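Local coordinates for heavy metal cation tricomponent efflux pump ZneA(CzcA-like) (Cupriavidus metallidurans, PDB 4K0J), which exports zinc ions as a proton-driven antiporter of the RND superfamily, serving as the inner-membrane pump of a three-component heavy-metal efflux system, at residues C[682-694]-C[824-836]. Numbering follows the deposited sequence.
Sequences VATAITRLLKTVP and EEARMRIDKEVPY
Ile830 is the bump at the middle of this interface: its CD1 drops into a hollow walled by Ile686, Leu689 and Leu690. Ile830 CD1 lies 3.7 Å from Leu689 CD1 and equally far from CD2 of Leu690, while CG2 of Ile686 closes the third side at 3.9 Å, the two isoleucines meeting nearly at a right angle. With CG1 of Ile830 beside its backbone N (chi1 -68°), the ethyl arm swings across to the other helix even though its CB does not aim there. One turn back, the small CB methyl of Ala826 leaves a dip that is filled from two directions, by CD2 of Leu690 (3.7 Å) and by CG2 of Val693. On the outer flank Arg829, bent at chi3 (57°), brings its guanidinium obliquely up against Leu689 CD2 and Val693 CG2, with NH2 3.2 Å from Thr692 OG1. Beyond it the carboxylate of Glu825 rests against Val693 and Pro694, OE1 standing 3.3 Å from Val693 CG1. At the far end packing thins to Val682 against Pro835. Helices 682-690 and 824-830 run roughly antiparallel, at 143°, their axes approaching to 10.3 Å at the closest, and both lean on one antiparallel sheet, where Ile686 touches Val669 and Ile830 touches Trp845. Two helices packed side by side over a four-stranded sheet make the alpha/beta sandwich characteristic of the periplasmic porter subdomains of RND pumps.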
ATOM      1  N   VAL C 682     -46.258  -8.275   4.100  1.00 73.68           N
ATOM      2  CA  VAL C 682     -46.178  -6.940   3.516  1.00 76.17           C
ATOM      3  C   VAL C 682     -45.567  -7.002   2.121  1.00 80.40           C
ATOM      4  O   VAL C 682     -45.997  -6.293   1.214  1.00 86.96           O
ATOM      5  CB  VAL C 682     -45.350  -5.989   4.404  1.00 77.58           C
ATOM      6  CG1 VAL C 682     -45.104  -4.665   3.701  1.00 80.22           C
ATOM      7  CG2 VAL C 682     -46.048  -5.766   5.735  1.00 83.37           C
ATOM      8  N   ALA C 683     -44.575  -7.870   1.955  1.00 75.09           N
ATOM      9  CA  ALA C 683     -43.935  -8.058   0.661  1.00 64.62           C
ATOM     10  C   ALA C 683     -44.910  -8.636  -0.355  1.00 66.01           C
ATOM     11  O   ALA C 683     -44.860  -8.286  -1.528  1.00 67.99           O
ATOM     12  CB  ALA C 683     -42.719  -8.950   0.795  1.00 63.93           C
ATOM     13  N   THR C 684     -45.788  -9.526   0.096  1.00 72.83           N
ATOM     14  CA  THR C 684     -46.829 -10.075  -0.769  1.00 75.45           C
ATOM     15  C   THR C 684     -47.715  -8.937  -1.240  1.00 74.75           C
ATOM     16  O   THR C 684     -48.061  -8.844  -2.426  1.00 85.90           O
ATOM     17  CB  THR C 684     -47.691 -11.132  -0.037  1.00 72.15           C
ATOM     18  OG1 THR C 684     -46.888 -12.278   0.267  1.00 73.35           O
ATOM     19  CG2 THR C 684     -48.870 -11.564  -0.898  1.00 63.94           C
ATOM     20  N   ALA C 685     -48.064  -8.057  -0.305  1.00 57.98           N
ATOM     21  CA  ALA C 685     -48.835  -6.863  -0.644  1.00 55.09           C
ATOM     22  C   ALA C 685     -48.146  -6.016  -1.717  1.00 51.97           C
ATOM     23  O   ALA C 685     -48.711  -5.785  -2.785  1.00 51.67           O
ATOM     24  CB  ALA C 685     -49.101  -6.029   0.596  1.00 56.63           C
ATOM     25  N   ILE C 686     -46.924  -5.570  -1.433  1.00 45.02           N
ATOM     26  CA  ILE C 686     -46.177  -4.711  -2.347  1.00 43.19           C
ATOM     27  C   ILE C 686     -45.976  -5.371  -3.706  1.00 52.31           C
ATOM     28  O   ILE C 686     -45.951  -4.702  -4.737  1.00 64.50           O
ATOM     29  CB  ILE C 686     -44.811  -4.290  -1.751  1.00 44.34           C
ATOM     30  CG1 ILE C 686     -45.017  -3.439  -0.500  1.00 50.51           C
ATOM     31  CG2 ILE C 686     -43.978  -3.503  -2.761  1.00 43.33           C
ATOM     32  CD1 ILE C 686     -43.793  -2.633  -0.085  1.00 45.91           C
ATOM     33  N   THR C 687     -45.847  -6.688  -3.707  1.00 39.97           N
ATOM     34  CA  THR C 687     -45.694  -7.412  -4.956  1.00 49.16           C
ATOM     35  C   THR C 687     -46.966  -7.319  -5.775  1.00 57.88           C
ATOM     36  O   THR C 687     -46.941  -6.868  -6.929  1.00 60.79           O
ATOM     37  CB  THR C 687     -45.347  -8.879  -4.709  1.00 53.75           C
ATOM     38  OG1 THR C 687     -43.962  -8.979  -4.356  1.00 55.75           O
ATOM     39  CG2 THR C 687     -45.613  -9.706  -5.957  1.00 55.62           C
ATOM     40  N   ARG C 688     -48.079  -7.727  -5.166  1.00 63.70           N
ATOM     41  CA  ARG C 688     -49.374  -7.692  -5.835  1.00 57.14           C
ATOM     42  C   ARG C 688     -49.728  -6.287  -6.308  1.00 53.70           C
ATOM     43  O   ARG C 688     -50.383  -6.120  -7.334  1.00 54.75           O
ATOM     44  CB  ARG C 688     -50.468  -8.214  -4.908  1.00 59.27           C
ATOM     45  CG  ARG C 688     -50.280  -9.653  -4.472  1.00 63.14           C
ATOM     46  CD  ARG C 688     -51.369 -10.062  -3.493  1.00 72.45           C
ATOM     47  NE  ARG C 688     -52.696 -10.000  -4.100  1.00 69.81           N
ATOM     48  CZ  ARG C 688     -53.277 -11.024  -4.714  1.00 76.57           C
ATOM     49  NH1 ARG C 688     -52.648 -12.190  -4.797  1.00 76.50           N
ATOM     50  NH2 ARG C 688     -54.485 -10.885  -5.242  1.00 83.06           N
ATOM     51  N   LEU C 689     -49.290  -5.280  -5.562  1.00 61.72           N
ATOM     52  CA  LEU C 689     -49.576  -3.894  -5.907  1.00 80.12           C
ATOM     53  C   LEU C 689     -48.733  -3.452  -7.091  1.00 84.64           C
ATOM     54  O   LEU C 689     -49.263  -3.075  -8.136  1.00 88.24           O
ATOM     55  CB  LEU C 689     -49.318  -2.978  -4.707  1.00 93.32           C
ATOM     56  CG  LEU C 689     -49.778  -1.516  -4.793  1.00108.27           C
ATOM     57  CD1 LEU C 689     -48.705  -0.609  -5.387  1.00112.86           C
ATOM     58  CD2 LEU C 689     -51.073  -1.406  -5.585  1.00114.32           C
ATOM     59  N   LEU C 690     -47.416  -3.500  -6.913  1.00 80.72           N
ATOM     60  CA  LEU C 690     -46.475  -3.049  -7.929  1.00 72.12           C
ATOM     61  C   LEU C 690     -46.682  -3.745  -9.258  1.00 70.32           C
ATOM     62  O   LEU C 690     -46.441  -3.156 -10.314  1.00 77.69           O
ATOM     63  CB  LEU C 690     -45.038  -3.270  -7.466  1.00 67.41           C
ATOM     64  CG  LEU C 690     -44.519  -2.308  -6.405  1.00 67.27           C
ATOM     65  CD1 LEU C 690     -43.054  -2.583  -6.148  1.00 64.56           C
ATOM     66  CD2 LEU C 690     -44.732  -0.874  -6.854  1.00 68.45           C
ATOM     67  N   LYS C 691     -47.133  -4.995  -9.217  1.00 60.43           N
ATOM     68  CA  LYS C 691     -47.287  -5.744 -10.457  1.00 56.16           C
ATOM     69  C   LYS C 691     -48.544  -5.333 -11.220  1.00 59.88           C
ATOM     70  O   LYS C 691     -48.820  -5.851 -12.300  1.00 53.34           O
ATOM     71  CB  LYS C 691     -47.239  -7.253 -10.207  1.00 49.41           C
ATOM     72  CG  LYS C 691     -48.441  -7.826  -9.495  1.00 61.24           C
ATOM     73  CD  LYS C 691     -48.151  -9.243  -9.017  1.00 73.03           C
ATOM     74  CE  LYS C 691     -47.535 -10.101 -10.119  1.00 64.22           C
ATOM     75  NZ  LYS C 691     -47.337 -11.514  -9.678  1.00 53.00           N
ATOM     76  N   THR C 692     -49.288  -4.384 -10.661  1.00 74.62           N
ATOM     77  CA  THR C 692     -50.472  -3.843 -11.325  1.00 80.71           C
ATOM     78  C   THR C 692     -50.163  -2.543 -12.073  1.00 77.98           C
ATOM     79  O   THR C 692     -50.836  -2.204 -13.047  1.00 82.35           O
ATOM     80  CB  THR C 692     -51.634  -3.606 -10.329  1.00 82.02           C
ATOM     81  OG1 THR C 692     -51.199  -2.746  -9.266  1.00 79.50           O
ATOM     82  CG2 THR C 692     -52.111  -4.925  -9.743  1.00 83.72           C
ATOM     83  N   VAL C 693     -49.146  -1.820 -11.611  1.00 68.47           N
ATOM     84  CA  VAL C 693     -48.710  -0.582 -12.258  1.00 75.03           C
ATOM     85  C   VAL C 693     -48.197  -0.849 -13.682  1.00 90.54           C
ATOM     86  O   VAL C 693     -47.330  -1.701 -13.878  1.00 87.17           O
ATOM     87  CB  VAL C 693     -47.619   0.124 -11.422  1.00 66.91           C
ATOM     88  CG1 VAL C 693     -47.227   1.455 -12.044  1.00 51.10           C
ATOM     89  CG2 VAL C 693     -48.095   0.318  -9.990  1.00 49.87           C
ATOM     90  N   PRO C 694     -48.736  -0.121 -14.677  1.00109.31           N
ATOM     91  CA  PRO C 694     -48.439  -0.322 -16.105  1.00109.15           C
ATOM     92  C   PRO C 694     -46.971  -0.145 -16.499  1.00105.38           C
ATOM     93  O   PRO C 694     -46.620  -0.449 -17.638  1.00106.63           O
ATOM     94  CB  PRO C 694     -49.286   0.755 -16.793  1.00109.42           C
ATOM     95  CG  PRO C 694     -50.389   1.028 -15.848  1.00114.89           C
ATOM     96  CD  PRO C 694     -49.785   0.896 -14.482  1.00117.30           C
ATOM     97  N   GLU C 824     -43.000   7.616  -9.660  1.00 83.83           N
ATOM     98  CA  GLU C 824     -43.911   8.539  -8.990  1.00 94.40           C
ATOM     99  C   GLU C 824     -45.244   7.855  -8.686  1.00 87.69           C
ATOM    100  O   GLU C 824     -45.694   7.815  -7.534  1.00 78.75           O
ATOM    101  CB  GLU C 824     -44.152   9.768  -9.861  1.00111.21           C
ATOM    102  CG  GLU C 824     -45.210  10.710  -9.320  1.00136.47           C
ATOM    103  CD  GLU C 824     -45.510  11.851 -10.272  1.00158.61           C
ATOM    104  OE1 GLU C 824     -44.979  11.838 -11.403  1.00164.88           O
ATOM    105  OE2 GLU C 824     -46.276  12.762  -9.891  1.00167.59           O
ATOM    106  N   GLU C 825     -45.859   7.307  -9.731  1.00 81.95           N
ATOM    107  CA  GLU C 825     -47.141   6.619  -9.612  1.00 70.43           C
ATOM    108  C   GLU C 825     -47.099   5.433  -8.653  1.00 70.32           C
ATOM    109  O   GLU C 825     -47.883   5.363  -7.707  1.00 66.44           O
ATOM    110  CB  GLU C 825     -47.610   6.158 -10.990  1.00 59.48           C
ATOM    111  CG  GLU C 825     -48.851   5.290 -10.966  1.00 69.76           C
ATOM    112  CD  GLU C 825     -49.290   4.879 -12.357  1.00 75.23           C
ATOM    113  OE1 GLU C 825     -49.582   3.681 -12.560  1.00 71.67           O
ATOM    114  OE2 GLU C 825     -49.345   5.756 -13.247  1.00 80.90           O
ATOM    115  N   ALA C 826     -46.183   4.501  -8.902  1.00 86.29           N
ATOM    116  CA  ALA C 826     -46.084   3.293  -8.089  1.00 88.95           C
ATOM    117  C   ALA C 826     -45.751   3.599  -6.630  1.00 96.46           C
ATOM    118  O   ALA C 826     -46.439   3.127  -5.723  1.00104.60           O
ATOM    119  CB  ALA C 826     -45.070   2.335  -8.679  1.00 85.84           C
ATOM    120  N   ARG C 827     -44.703   4.391  -6.407  1.00 92.99           N
ATOM    121  CA  ARG C 827     -44.322   4.783  -5.048  1.00 99.18           C
ATOM    122  C   ARG C 827     -45.459   5.507  -4.328  1.00111.46           C
ATOM    123  O   ARG C 827     -45.641   5.342  -3.119  1.00110.44           O
ATOM    124  CB  ARG C 827     -43.052   5.641  -5.056  1.00 91.48           C
ATOM    125  CG  ARG C 827     -42.778   6.404  -3.773  1.00 90.41           C
ATOM    126  CD  ARG C 827     -41.628   7.386  -3.958  1.00 93.15           C
ATOM    127  NE  ARG C 827     -40.319   6.743  -3.876  1.00 92.98           N
ATOM    128  CZ  ARG C 827     -39.574   6.703  -2.775  1.00 95.66           C
ATOM    129  NH1 ARG C 827     -40.005   7.273  -1.657  1.00 91.86           N
ATOM    130  NH2 ARG C 827     -38.397   6.093  -2.787  1.00101.15           N
ATOM    131  N   MET C 828     -46.231   6.299  -5.069  1.00119.65           N
ATOM    132  CA  MET C 828     -47.408   6.937  -4.486  1.00124.63           C
ATOM    133  C   MET C 828     -48.442   5.886  -4.081  1.00116.77           C
ATOM    134  O   MET C 828     -49.061   5.985  -3.023  1.00118.53           O
ATOM    135  CB  MET C 828     -48.024   7.960  -5.448  1.00129.00           C
ATOM    136  CG  MET C 828     -49.125   8.811  -4.827  1.00129.44           C
ATOM    137  SD  MET C 828     -49.699  10.141  -5.902  1.00122.10           S
ATOM    138  CE  MET C 828     -48.188  11.079  -6.122  1.00 99.15           C
ATOM    139  N   ARG C 829     -48.614   4.870  -4.920  1.00106.99           N
ATOM    140  CA  ARG C 829     -49.567   3.804  -4.628  1.00109.34           C
ATOM    141  C   ARG C 829     -49.088   2.872  -3.509  1.00122.38           C
ATOM    142  O   ARG C 829     -49.862   2.068  -2.990  1.00120.70           O
ATOM    143  CB  ARG C 829     -49.876   2.997  -5.892  1.00 99.36           C
ATOM    144  CG  ARG C 829     -50.535   3.804  -7.001  1.00 89.46           C
ATOM    145  CD  ARG C 829     -50.828   2.931  -8.208  1.00 80.42           C
ATOM    146  NE  ARG C 829     -51.669   1.792  -7.855  1.00 79.99           N
ATOM    147  CZ  ARG C 829     -52.031   0.836  -8.704  1.00 75.45           C
ATOM    148  NH1 ARG C 829     -51.621   0.879  -9.965  1.00 81.79           N
ATOM    149  NH2 ARG C 829     -52.800  -0.162  -8.293  1.00 60.95           N
ATOM    150  N   ILE C 830     -47.812   2.978  -3.145  1.00132.54           N
ATOM    151  CA  ILE C 830     -47.245   2.163  -2.068  1.00126.78           C
ATOM    152  C   ILE C 830     -47.707   2.646  -0.689  1.00111.29           C
ATOM    153  O   ILE C 830     -47.920   1.842   0.222  1.00109.82           O
ATOM    154  CB  ILE C 830     -45.694   2.142  -2.129  1.00138.48           C
ATOM    155  CG1 ILE C 830     -45.220   1.388  -3.372  1.00137.52           C
ATOM    156  CG2 ILE C 830     -45.098   1.494  -0.887  1.00133.05           C
ATOM    157  CD1 ILE C 830     -45.652  -0.056  -3.403  1.00136.91           C
ATOM    158  N   ASP C 831     -47.882   3.957  -0.550  1.00 94.41           N
ATOM    159  CA  ASP C 831     -48.217   4.563   0.737  1.00 93.57           C
ATOM    160  C   ASP C 831     -49.593   4.149   1.251  1.00110.36           C
ATOM    161  O   ASP C 831     -49.914   4.358   2.423  1.00104.82           O
ATOM    162  CB  ASP C 831     -48.131   6.085   0.645  1.00 84.93           C
ATOM    163  CG  ASP C 831     -46.822   6.555   0.051  1.00 87.01           C
ATOM    164  OD1 ASP C 831     -45.815   5.824   0.179  1.00 85.85           O
ATOM    165  OD2 ASP C 831     -46.797   7.653  -0.546  1.00 87.54           O
ATOM    166  N   LYS C 832     -50.399   3.569   0.368  1.00130.93           N
ATOM    167  CA  LYS C 832     -51.716   3.058   0.731  1.00143.07           C
ATOM    168  C   LYS C 832     -51.601   1.981   1.804  1.00151.93           C
ATOM    169  O   LYS C 832     -52.300   2.020   2.818  1.00155.15           O
ATOM    170  CB  LYS C 832     -52.410   2.462  -0.496  1.00142.06           C
ATOM    171  CG  LYS C 832     -52.483   3.382  -1.701  1.00145.79           C
ATOM    172  CD  LYS C 832     -53.063   2.644  -2.898  1.00148.13           C
ATOM    173  CE  LYS C 832     -53.199   3.553  -4.108  1.00153.40           C
ATOM    174  NZ  LYS C 832     -53.776   2.829  -5.275  1.00153.82           N
ATOM    175  N   GLU C 833     -50.708   1.024   1.572  1.00154.02           N
ATOM    176  CA  GLU C 833     -50.569  -0.138   2.443  1.00151.03           C
ATOM    177  C   GLU C 833     -49.644   0.135   3.621  1.00156.93           C
ATOM    178  O   GLU C 833     -49.915   1.002   4.453  1.00164.73           O
ATOM    179  CB  GLU C 833     -50.038  -1.334   1.650  1.00140.94           C
ATOM    180  CG  GLU C 833     -50.358  -1.291   0.166  1.00138.28           C
ATOM    181  CD  GLU C 833     -51.847  -1.284  -0.114  1.00143.24           C
ATOM    182  OE1 GLU C 833     -52.251  -0.715  -1.149  1.00146.77           O
ATOM    183  OE2 GLU C 833     -52.613  -1.849   0.698  1.00143.93           O
ATOM    184  N   VAL C 834     -48.542  -0.609   3.661  1.00153.22           N
ATOM    185  CA  VAL C 834     -47.585  -0.581   4.768  1.00149.20           C
ATOM    186  C   VAL C 834     -48.256  -0.705   6.144  1.00137.97           C
ATOM    187  O   VAL C 834     -48.227   0.238   6.932  1.00155.61           O
ATOM    188  CB  VAL C 834     -46.699   0.691   4.733  1.00160.06           C
ATOM    189  CG1 VAL C 834     -45.388   0.441   5.462  1.00157.63           C
ATOM    190  CG2 VAL C 834     -46.424   1.116   3.298  1.00160.37           C
ATOM    191  N   PRO C 835     -48.870  -1.865   6.432  1.00 99.38           N
ATOM    192  CA  PRO C 835     -49.483  -2.070   7.749  1.00 85.25           C
ATOM    193  C   PRO C 835     -48.457  -2.152   8.880  1.00 75.42           C
ATOM    194  O   PRO C 835     -47.960  -3.228   9.212  1.00 55.84           O
ATOM    195  CB  PRO C 835     -50.212  -3.409   7.587  1.00 91.23           C
ATOM    196  CG  PRO C 835     -50.428  -3.543   6.114  1.00 87.13           C
ATOM    197  CD  PRO C 835     -49.190  -2.969   5.514  1.00 89.82           C
ATOM    198  N   TYR C 836     -48.162  -0.997   9.465  1.00 93.60           N
ATOM    199  CA  TYR C 836     -47.241  -0.859  10.589  1.00102.85           C
ATOM    200  C   TYR C 836     -47.722  -1.703  11.774  1.00 99.65           C
ATOM    201  O   TYR C 836     -48.909  -1.992  11.863  1.00105.48           O
ATOM    202  CB  TYR C 836     -47.175   0.623  10.981  1.00111.11           C
ATOM    203  CG  TYR C 836     -47.273   1.570   9.804  1.00111.12           C
ATOM    204  CD1 TYR C 836     -46.158   1.864   9.027  1.00111.51           C
ATOM    205  CD2 TYR C 836     -48.481   2.169   9.470  1.00111.73           C
ATOM    206  CE1 TYR C 836     -46.244   2.726   7.951  1.00114.02           C
ATOM    207  CE2 TYR C 836     -48.578   3.030   8.395  1.00115.04           C
ATOM    208  CZ  TYR C 836     -47.456   3.305   7.638  1.00118.51           C
ATOM    209  OH  TYR C 836     -47.544   4.164   6.565  1.00123.98           O
TER